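Local coordinates for protein hydrolase (Rhizobium meliloti, PDB 5HOE) that is an octameric carbohydrate acetylesterase of the GDSL-like SGNH-hydrolase family that probably removes acetyl groups from sugar esters, at residues K16-F22 with G59-E65; S25-G29 with Q46-G50; V129-L133 with F188-E192. The contacts are given in a common frame with arbitrary orientation. Residues are numbered along the deposited sequence.

Contact 1. Residues K16-F22 with G59-E65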
loop_
_atom_site.group_PDB
_atom_site.type_symbol
_atom_site.label_atom_id
_atom_site.label_comp_id
_atom_site.label_asym_id
_atom_site.label_seq_id
_atom_site.Cartn_x
_atom_site.Cartn_y
_atom_site.Cartn_z
ATOM N N LYS A 16 -7.116 -33.817 -28.419
ATOM C CA LYS A 16 -7.927 -33.618 -27.226
ATOM C C LYS A 16 -8.132 -32.133 -26.985
ATOM O O LYS A 16 -7.305 -31.312 -27.373
ATOM C CB LYS A 16 -7.241 -34.236 -26.012
ATOM C CG LYS A 16 -8.177 -34.406 -24.814
ATOM C CD LYS A 16 -7.637 -35.372 -23.771
ATOM C CE LYS A 16 -7.250 -36.711 -24.371
ATOM N NZ LYS A 16 -8.191 -37.169 -25.434
ATOM N N ARG A 17 -9.231 -31.771 -26.342
ATOM C CA ARG A 17 -9.449 -30.376 -26.000
ATOM C C ARG A 17 -9.702 -30.228 -24.514
ATOM O O ARG A 17 -10.349 -31.071 -23.886
ATOM C CB ARG A 17 -10.568 -29.751 -26.803
ATOM C CG ARG A 17 -11.797 -30.610 -26.973
ATOM C CD ARG A 17 -12.604 -30.228 -28.208
ATOM N NE ARG A 17 -11.980 -29.156 -28.979
ATOM C CZ ARG A 17 -12.111 -28.995 -30.292
ATOM N NH1 ARG A 17 -11.486 -27.982 -30.885
ATOM N NH2 ARG A 17 -12.851 -29.833 -31.013
ATOM N N SER A 18 -9.171 -29.145 -23.975
ATOM C CA SER A 18 -9.157 -28.890 -22.546
ATOM C C SER A 18 -10.140 -27.782 -22.207
ATOM O O SER A 18 -10.231 -26.761 -22.914
ATOM C CB SER A 18 -7.737 -28.517 -22.113
ATOM O OG SER A 18 -6.910 -29.659 -22.254
ATOM N N VAL A 19 -10.896 -28.014 -21.136
ATOM C CA VAL A 19 -11.942 -27.111 -20.690
ATOM C C VAL A 19 -11.739 -26.827 -19.201
ATOM O O VAL A 19 -11.811 -27.745 -18.374
ATOM C CB VAL A 19 -13.341 -27.694 -20.942
ATOM C CG1 VAL A 19 -14.390 -26.687 -20.531
ATOM C CG2 VAL A 19 -13.506 -28.090 -22.420
ATOM N N LEU A 20 -11.512 -25.557 -18.863
ATOM C CA LEU A 20 -11.340 -25.120 -17.484
ATOM C C LEU A 20 -12.682 -24.659 -16.925
ATOM O O LEU A 20 -13.341 -23.800 -17.514
ATOM C CB LEU A 20 -10.349 -23.953 -17.440
ATOM C CG LEU A 20 -10.211 -23.235 -16.081
ATOM C CD1 LEU A 20 -9.702 -24.204 -15.056
ATOM C CD2 LEU A 20 -9.302 -22.002 -16.154
ATOM N N CYS A 21 -13.073 -25.214 -15.778
ATOM C CA CYS A 21 -14.344 -24.871 -15.145
ATOM C C CYS A 21 -14.084 -24.019 -13.899
ATOM O O CYS A 21 -13.648 -24.528 -12.866
ATOM C CB CYS A 21 -15.106 -26.140 -14.798
ATOM S SG CYS A 21 -15.452 -27.191 -16.241
ATOM N N PHE A 22 -14.338 -22.720 -14.005
ATOM C CA PHE A 22 -14.003 -21.761 -12.949
ATOM C C PHE A 22 -15.269 -21.321 -12.209
ATOM O O PHE A 22 -16.162 -20.718 -12.813
ATOM C CB PHE A 22 -13.290 -20.559 -13.571
ATOM C CG PHE A 22 -12.579 -19.666 -12.570
ATOM C CD1 PHE A 22 -11.498 -20.142 -11.830
ATOM C CD2 PHE A 22 -12.950 -18.340 -12.398
ATOM C CE1 PHE A 22 -10.842 -19.324 -10.927
ATOM C CE2 PHE A 22 -12.286 -17.531 -11.495
ATOM C CZ PHE A 22 -11.223 -18.027 -10.779
ATOM N N GLY A 59 -12.603 -37.364 -25.586
ATOM C CA GLY A 59 -11.958 -36.314 -26.348
ATOM C C GLY A 59 -11.801 -35.003 -25.610
ATOM O O GLY A 59 -11.298 -34.029 -26.181
ATOM N N TYR A 60 -12.236 -34.943 -24.350
ATOM C CA TYR A 60 -12.213 -33.712 -23.570
ATOM C C TYR A 60 -11.518 -33.956 -22.244
ATOM O O TYR A 60 -11.714 -34.998 -21.615
ATOM C CB TYR A 60 -13.629 -33.205 -23.311
ATOM C CG TYR A 60 -14.293 -32.623 -24.538
ATOM C CD1 TYR A 60 -14.892 -33.449 -25.481
ATOM C CD2 TYR A 60 -14.332 -31.252 -24.750
ATOM C CE1 TYR A 60 -15.502 -32.931 -26.598
ATOM C CE2 TYR A 60 -14.938 -30.719 -25.865
ATOM C CZ TYR A 60 -15.525 -31.564 -26.788
ATOM O OH TYR A 60 -16.137 -31.057 -27.915
ATOM N N HIS A 61 -10.705 -32.986 -21.834
ATOM C CA HIS A 61 -10.032 -32.989 -20.547
ATOM C C HIS A 61 -10.585 -31.830 -19.725
ATOM O O HIS A 61 -10.430 -30.663 -20.102
ATOM C CB HIS A 61 -8.522 -32.861 -20.747
ATOM C CG HIS A 61 -7.760 -32.600 -19.488
ATOM N ND1 HIS A 61 -6.915 -31.520 -19.343
ATOM C CD2 HIS A 61 -7.720 -33.271 -18.311
ATOM C CE1 HIS A 61 -6.378 -31.543 -18.135
ATOM N NE2 HIS A 61 -6.853 -32.591 -17.488
ATOM N N ILE A 62 -11.240 -32.156 -18.621
ATOM C CA ILE A 62 -11.913 -31.179 -17.772
ATOM C C ILE A 62 -11.002 -30.849 -16.603
ATOM O O ILE A 62 -10.499 -31.752 -15.922
ATOM C CB ILE A 62 -13.280 -31.701 -17.290
ATOM C CG1 ILE A 62 -14.372 -31.366 -18.307
ATOM C CG2 ILE A 62 -13.701 -31.067 -15.956
ATOM C CD1 ILE A 62 -14.210 -32.021 -19.615
ATOM N N ILE A 63 -10.819 -29.555 -16.349
ATOM C CA ILE A 63 -10.023 -29.047 -15.238
ATOM C C ILE A 63 -10.970 -28.311 -14.300
ATOM O O ILE A 63 -11.707 -27.414 -14.729
ATOM C CB ILE A 63 -8.934 -28.092 -15.752
ATOM C CG1 ILE A 63 -8.009 -28.808 -16.742
ATOM C CG2 ILE A 63 -8.127 -27.508 -14.599
ATOM C CD1 ILE A 63 -7.419 -27.903 -17.748
ATOM N N GLU A 64 -10.999 -28.726 -13.044
ATOM C CA GLU A 64 -11.881 -28.130 -12.050
ATOM C C GLU A 64 -11.132 -27.071 -11.250
ATOM O O GLU A 64 -10.071 -27.352 -10.668
ATOM C CB GLU A 64 -12.396 -29.210 -11.106
ATOM C CG GLU A 64 -13.157 -30.319 -11.802
ATOM C CD GLU A 64 -13.687 -31.322 -10.814
ATOM O OE1 GLU A 64 -12.930 -32.216 -10.390
ATOM O OE2 GLU A 64 -14.852 -31.192 -10.434
ATOM N N GLU A 65 -11.692 -25.856 -11.221
ATOM C CA GLU A 65 -11.241 -24.776 -10.330
ATOM C C GLU A 65 -12.459 -24.133 -9.655
ATOM O O GLU A 65 -12.828 -22.988 -9.954
ATOM C CB GLU A 65 -10.399 -23.742 -11.090
ATOM C CG GLU A 65 -9.056 -24.267 -11.606
ATOM C CD GLU A 65 -8.019 -24.563 -10.548
ATOM O OE1 GLU A 65 -8.257 -24.336 -9.352
ATOM O OE2 GLU A 65 -6.917 -25.021 -10.948
#

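Contact 2. Residues S25-G29 with Q46-G50. With PO4 (phosphate ion), chain E.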
loop_
_atom_site.group_PDB
_atom_site.type_symbol
_atom_site.label_atom_id
_atom_site.label_comp_id
_atom_site.label_asym_id
_atom_site.label_seq_id
_atom_site.Cartn_x
_atom_site.Cartn_y
_atom_site.Cartn_z
ATOM N N SER A 25 -18.942 -22.568 -4.882
ATOM C CA SER A 25 -19.396 -23.829 -4.296
ATOM C C SER A 25 -20.258 -24.645 -5.254
ATOM O O SER A 25 -20.335 -25.878 -5.119
ATOM C CB SER A 25 -20.185 -23.574 -3.012
ATOM O OG SER A 25 -21.309 -22.744 -3.275
ATOM N N LEU A 26 -20.967 -23.986 -6.178
ATOM C CA LEU A 26 -21.779 -24.756 -7.117
ATOM C C LEU A 26 -20.906 -25.619 -8.014
ATOM O O LEU A 26 -21.356 -26.671 -8.492
ATOM C CB LEU A 26 -22.628 -23.842 -7.997
ATOM C CG LEU A 26 -23.513 -22.820 -7.301
ATOM C CD1 LEU A 26 -24.197 -21.916 -8.332
ATOM C CD2 LEU A 26 -24.505 -23.524 -6.394
ATOM N N THR A 27 -19.658 -25.196 -8.242
ATOM C CA THR A 27 -18.697 -25.936 -9.052
ATOM C C THR A 27 -17.841 -26.865 -8.196
ATOM O O THR A 27 -17.611 -28.020 -8.574
ATOM C CB THR A 27 -17.852 -24.942 -9.855
ATOM O OG1 THR A 27 -18.716 -24.215 -10.756
ATOM C CG2 THR A 27 -16.804 -25.651 -10.673
ATOM N N TRP A 28 -17.377 -26.390 -7.042
ATOM C CA TRP A 28 -16.694 -27.266 -6.084
ATOM C C TRP A 28 -17.564 -28.468 -5.713
ATOM O O TRP A 28 -17.077 -29.603 -5.627
ATOM C CB TRP A 28 -16.319 -26.477 -4.820
ATOM C CG TRP A 28 -15.547 -27.299 -3.805
ATOM C CD1 TRP A 28 -14.235 -27.669 -3.886
ATOM C CD2 TRP A 28 -16.043 -27.849 -2.571
ATOM N NE1 TRP A 28 -13.881 -28.410 -2.788
ATOM C CE2 TRP A 28 -14.973 -28.553 -1.973
ATOM C CE3 TRP A 28 -17.294 -27.836 -1.924
ATOM C CZ2 TRP A 28 -15.101 -29.217 -0.756
ATOM C CZ3 TRP A 28 -17.416 -28.511 -0.715
ATOM C CH2 TRP A 28 -16.323 -29.196 -0.147
ATOM N N GLY A 29 -18.860 -28.236 -5.495
ATOM C CA GLY A 29 -19.787 -29.322 -5.215
ATOM C C GLY A 29 -20.192 -29.403 -3.759
ATOM O O GLY A 29 -20.127 -30.474 -3.142
ATOM N N GLN A 46 -21.141 -36.726 -9.378
ATOM C CA GLN A 46 -22.337 -36.014 -8.954
ATOM C C GLN A 46 -22.137 -34.505 -8.988
ATOM O O GLN A 46 -22.996 -33.758 -8.499
ATOM C CB GLN A 46 -22.748 -36.473 -7.558
ATOM C CG GLN A 46 -23.349 -37.874 -7.548
ATOM C CD GLN A 46 -23.942 -38.226 -6.214
ATOM O OE1 GLN A 46 -23.515 -37.711 -5.185
ATOM N NE2 GLN A 46 -24.944 -39.098 -6.219
ATOM N N ARG A 47 -21.005 -34.052 -9.518
ATOM C CA ARG A 47 -20.740 -32.645 -9.765
ATOM C C ARG A 47 -21.130 -32.318 -11.201
ATOM O O ARG A 47 -21.138 -33.194 -12.071
ATOM C CB ARG A 47 -19.257 -32.336 -9.554
ATOM C CG ARG A 47 -18.702 -32.850 -8.229
ATOM C CD ARG A 47 -17.548 -32.044 -7.680
ATOM N NE ARG A 47 -16.225 -32.431 -8.165
ATOM C CZ ARG A 47 -15.374 -33.240 -7.533
ATOM N NH1 ARG A 47 -15.692 -33.841 -6.385
ATOM N NH2 ARG A 47 -14.195 -33.486 -8.083
ATOM N N TRP A 48 -21.453 -31.049 -11.457
ATOM C CA TRP A 48 -21.795 -30.702 -12.830
ATOM C C TRP A 48 -20.603 -30.911 -13.751
ATOM O O TRP A 48 -20.766 -31.376 -14.886
ATOM C CB TRP A 48 -22.395 -29.300 -12.936
ATOM C CG TRP A 48 -21.448 -28.102 -12.853
ATOM C CD1 TRP A 48 -21.307 -27.254 -11.779
ATOM C CD2 TRP A 48 -20.612 -27.569 -13.886
ATOM N NE1 TRP A 48 -20.431 -26.240 -12.082
ATOM C CE2 TRP A 48 -19.981 -26.416 -13.364
ATOM C CE3 TRP A 48 -20.307 -27.966 -15.190
ATOM C CZ2 TRP A 48 -19.066 -25.655 -14.104
ATOM C CZ3 TRP A 48 -19.416 -27.198 -15.935
ATOM C CH2 TRP A 48 -18.794 -26.064 -15.384
ATOM N N THR A 49 -19.397 -30.662 -13.244
ATOM C CA THR A 49 -18.190 -30.842 -14.038
ATOM C C THR A 49 -18.024 -32.299 -14.470
ATOM O O THR A 49 -17.731 -32.586 -15.642
ATOM C CB THR A 49 -17.006 -30.394 -13.191
ATOM O OG1 THR A 49 -17.115 -31.030 -11.911
ATOM C CG2 THR A 49 -16.991 -28.852 -13.017
ATOM N N GLY A 50 -18.216 -33.242 -13.538
ATOM C CA GLY A 50 -18.045 -34.652 -13.872
ATOM C C GLY A 50 -19.144 -35.175 -14.776
ATOM O O GLY A 50 -18.901 -36.028 -15.644
HETATM P P PO4 E . -21.122 -20.471 -1.801
HETATM O O1 PO4 E . -20.090 -20.377 -2.889
HETATM O O2 PO4 E . -22.476 -20.142 -2.371
HETATM O O3 PO4 E . -21.163 -21.750 -1.003
HETATM O O4 PO4 E . -20.792 -19.542 -0.678
HETATM O O HOH W 1 -20.599 -29.324 -9.070
#

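Contact 3. Residues V129-L133 with F188-E192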
loop_
_atom_site.group_PDB
_atom_site.type_symbol
_atom_site.label_atom_id
_atom_site.label_comp_id
_atom_site.label_asym_id
_atom_site.label_seq_id
_atom_site.Cartn_x
_atom_site.Cartn_y
_atom_site.Cartn_z
ATOM N N VAL A 129 -13.889 -12.382 -18.014
ATOM C CA VAL A 129 -13.905 -12.685 -19.439
ATOM C C VAL A 129 -12.695 -12.055 -20.121
ATOM O O VAL A 129 -12.010 -12.691 -20.936
ATOM C CB VAL A 129 -15.231 -12.224 -20.073
ATOM C CG1 VAL A 129 -15.217 -12.423 -21.610
ATOM C CG2 VAL A 129 -16.406 -12.972 -19.491
ATOM N N GLY A 130 -12.410 -10.796 -19.784
ATOM C CA GLY A 130 -11.248 -10.119 -20.335
ATOM C C GLY A 130 -9.936 -10.802 -19.989
ATOM O O GLY A 130 -9.009 -10.813 -20.797
ATOM N N GLN A 131 -9.821 -11.349 -18.772
ATOM C CA GLN A 131 -8.603 -12.059 -18.392
ATOM C C GLN A 131 -8.398 -13.293 -19.262
ATOM O O GLN A 131 -7.263 -13.636 -19.597
ATOM C CB GLN A 131 -8.652 -12.457 -16.911
ATOM C CG GLN A 131 -8.461 -11.291 -15.973
ATOM C CD GLN A 131 -8.660 -11.625 -14.528
ATOM O OE1 GLN A 131 -9.329 -12.596 -14.187
ATOM N NE2 GLN A 131 -8.086 -10.802 -13.655
ATOM N N VAL A 132 -9.478 -13.974 -19.637
ATOM C CA VAL A 132 -9.332 -15.104 -20.552
ATOM C C VAL A 132 -8.951 -14.621 -21.945
ATOM O O VAL A 132 -8.040 -15.160 -22.584
ATOM C CB VAL A 132 -10.608 -15.966 -20.583
ATOM C CG1 VAL A 132 -10.399 -17.133 -21.501
ATOM C CG2 VAL A 132 -10.977 -16.436 -19.195
ATOM N N LEU A 133 -9.651 -13.609 -22.447
ATOM C CA LEU A 133 -9.422 -13.175 -23.819
ATOM C C LEU A 133 -8.027 -12.604 -24.033
ATOM O O LEU A 133 -7.545 -12.601 -25.178
ATOM C CB LEU A 133 -10.468 -12.143 -24.213
ATOM C CG LEU A 133 -11.904 -12.676 -24.233
ATOM C CD1 LEU A 133 -12.871 -11.564 -24.587
ATOM C CD2 LEU A 133 -12.050 -13.839 -25.211
ATOM N N PHE A 188 -21.860 -8.427 -26.004
ATOM C CA PHE A 188 -20.981 -7.279 -26.206
ATOM C C PHE A 188 -19.534 -7.728 -26.386
ATOM O O PHE A 188 -18.834 -7.265 -27.300
ATOM C CB PHE A 188 -21.144 -6.371 -24.986
ATOM C CG PHE A 188 -20.376 -5.073 -25.035
ATOM C CD1 PHE A 188 -19.080 -5.006 -24.548
ATOM C CD2 PHE A 188 -20.966 -3.914 -25.519
ATOM C CE1 PHE A 188 -18.379 -3.802 -24.553
ATOM C CE2 PHE A 188 -20.281 -2.716 -25.518
ATOM C CZ PHE A 188 -18.984 -2.657 -25.031
ATOM N N MET A 189 -19.076 -8.656 -25.538
ATOM C CA MET A 189 -17.707 -9.151 -25.607
ATOM C C MET A 189 -17.521 -10.258 -26.651
ATOM O O MET A 189 -16.398 -10.738 -26.823
ATOM C CB MET A 189 -17.229 -9.604 -24.216
ATOM C CG MET A 189 -17.163 -8.477 -23.207
ATOM S SD MET A 189 -16.341 -8.922 -21.677
ATOM C CE MET A 189 -14.630 -8.931 -22.167
ATOM N N LYS A 190 -18.594 -10.656 -27.348
ATOM C CA LYS A 190 -18.543 -11.644 -28.431
ATOM C C LYS A 190 -18.067 -13.022 -27.941
ATOM O O LYS A 190 -17.260 -13.703 -28.586
ATOM C CB LYS A 190 -17.743 -11.119 -29.633
ATOM C CG LYS A 190 -18.168 -9.714 -30.114
ATOM C CD LYS A 190 -19.560 -9.714 -30.773
ATOM C CE LYS A 190 -20.071 -8.289 -31.127
ATOM N NZ LYS A 190 -20.446 -7.490 -29.908
ATOM N N VAL A 191 -18.589 -13.446 -26.784
ATOM C CA VAL A 191 -18.325 -14.780 -26.252
ATOM C C VAL A 191 -19.632 -15.554 -26.101
ATOM O O VAL A 191 -20.715 -15.064 -26.461
ATOM C CB VAL A 191 -17.535 -14.719 -24.924
ATOM C CG1 VAL A 191 -16.170 -14.042 -25.126
ATOM C CG2 VAL A 191 -18.337 -14.020 -23.829
ATOM N N GLU A 192 -19.551 -16.762 -25.563
ATOM C CA GLU A 192 -20.731 -17.619 -25.491
ATOM C C GLU A 192 -21.439 -17.438 -24.155
ATOM O O GLU A 192 -20.844 -16.993 -23.179
ATOM C CB GLU A 192 -20.338 -19.084 -25.671
ATOM C CG GLU A 192 -19.518 -19.377 -26.939
ATOM C CD GLU A 192 -20.286 -19.144 -28.224
ATOM O OE1 GLU A 192 -21.508 -19.407 -28.264
ATOM O OE2 GLU A 192 -19.662 -18.704 -29.212
#

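Contact 1. Residues K16-F22 with G59-E65
Leu20 and Ile63 centre this strand pair, Leu20 CD1 lying 3.7 Å from Ile63 CG2, on the face that helix 84-95 covers through Leu92 and His95. On the other face Cys21 SG is 4.3 Å from Ile62 CG2, both on Met52 of helix 48-56, and Val19 CG2 reaches Tyr60 CD2 at 4.0 Å. The backbones run parallel, axes 22° apart. Arg17, Val19 and Cys21 each use both N and O to bond segment 59-65: Val19 N to His61 O and Val19 O from Ile63 N, both 2.9 Å, form one such pair, and the next rung, Cys21 N to Ile63 O, is 2.8 Å. Farther out, Arg17 CG lies over the Tyr60 ring, 3.7 Å from its centroid, in a CH-pi contact, while Ser18 OG and His61 ND1 make a weak 3.5 Å hydrogen bond. At the far end Glu65 turns its carboxylate to Tyr87 and His95, close to Glu65 of a second subunit; Glu64, on the opposite face, is held by Arg47 and Thr49. Strand 17-23 also bonds to strand 100-104, giving the 2-1-3 start of a parallel sheet in the flavodoxin-like alpha/beta/alpha fold of SGNH hydrolases.

Contact 2. Residues S25-G29 with Q46-G50
Arg47, at the N-cap position before helix 48-56, points its CB toward the other segment, and its CD packs 3.2 Å from Trp28 O, while the guanidinium goes on to Tyr42 O and a salt bridge with Glu64. Facing it, Gly29 ends helix 25-28 with positive phi; an ideal CB there would jam against the carbonyl O of Trp28, and would also fall 3.0 Å from Arg47 CD. Trp48 follows and makes the one direct hydrogen bond, NE1 donating to Thr27 OG1 at 3.0 Å. The same indole edge brings CD1 to 3.3 Å from Leu26 O. A water joins the backbones, accepting from Trp48 N at 3.1 Å and donating to Leu26 O at 2.8 Å and to Thr27 O at 3.3 Å. Thr49 adds a methyl contact, its CG2 4.0 Å from Thr27 CG2, its hydroxyl turned to Glu64. The short helix held this way begins at Ser25, whose N bonds phosphate O1 at 3.2 Å and whose OG is only 2.7 Å from phosphate P, too close for an ordinary contact. Ser25, the serine of the GDSL motif, is probably the nucleophile of a triad with His209 and Asp206 in an SGNH-hydrolase active site.

Contact 3. Residues V129-L133 with F188-E192
Met189 has the largest area covered here, 68 Å², and its methyl group is the hub. From the last turn of helix 171-189 the CB points toward helix 118-133, and the extended chi2 carries Met189 CE to 3.6 Å from Val129 CG1 and 4.0 Å from Leu133 CD1. Met189 CE also lies 3.8 Å from Gly130 N, against the backbone of that helical turn. Val129 and Leu133 stand one turn apart, as the 2.9 Å bond from Leu133 N to Val129 O confirms, and both point toward the partner segment. Val129, with 46 Å² covered, is the buried one; it also rests on Val150 of strand 147-152. Between Met189 and Val191 the helix ends in a Schellman motif at Lys190, where positive phi turns the chain out toward strand 192-195 of the parallel sheet. This is a helix-to-strand joint of the alpha/beta fold, at the sheet edge within the chain. The turn delivers Val191, 43 Å² covered, to the same apolar patch: its CG1 lies 4.0 Å from Val129 CG1 and 4.1 Å from Leu133 CD2, and its side chain leans on Val148. Contact between the segments is entirely van der Waals. Lys190 leads away from it: its NZ is within hydrogen-bonding reach of a group of carbonyls, Phe188 O at 3.1 Å, Asp187 O, and Ser37 O and Glu35 O of a third subunit.

Overall arrangement
Contact 2 is fully buried, contact 1 partly so, and contact 3 lies near the surface. Contacts 1 and 2 draw on consecutive elements: strand 17-23 runs into helix 25-28, and helix 48-56 into strand 60-66. They also touch directly, through Glu64 OE1 to Arg47 NH2 at 2.9 Å and Cys21 SG to Trp48 CH2 at 3.6 Å. Contact 3 joins later elements about 23 Å from contact 2, centre to centre, on the opposite side of the chain's centre. Chemistry follows place: a backbone ladder in the sheet, a side-chain bond and a water beside the probable catalytic serine, and purely apolar contacts where a helix end meets the turn leading out of another helix.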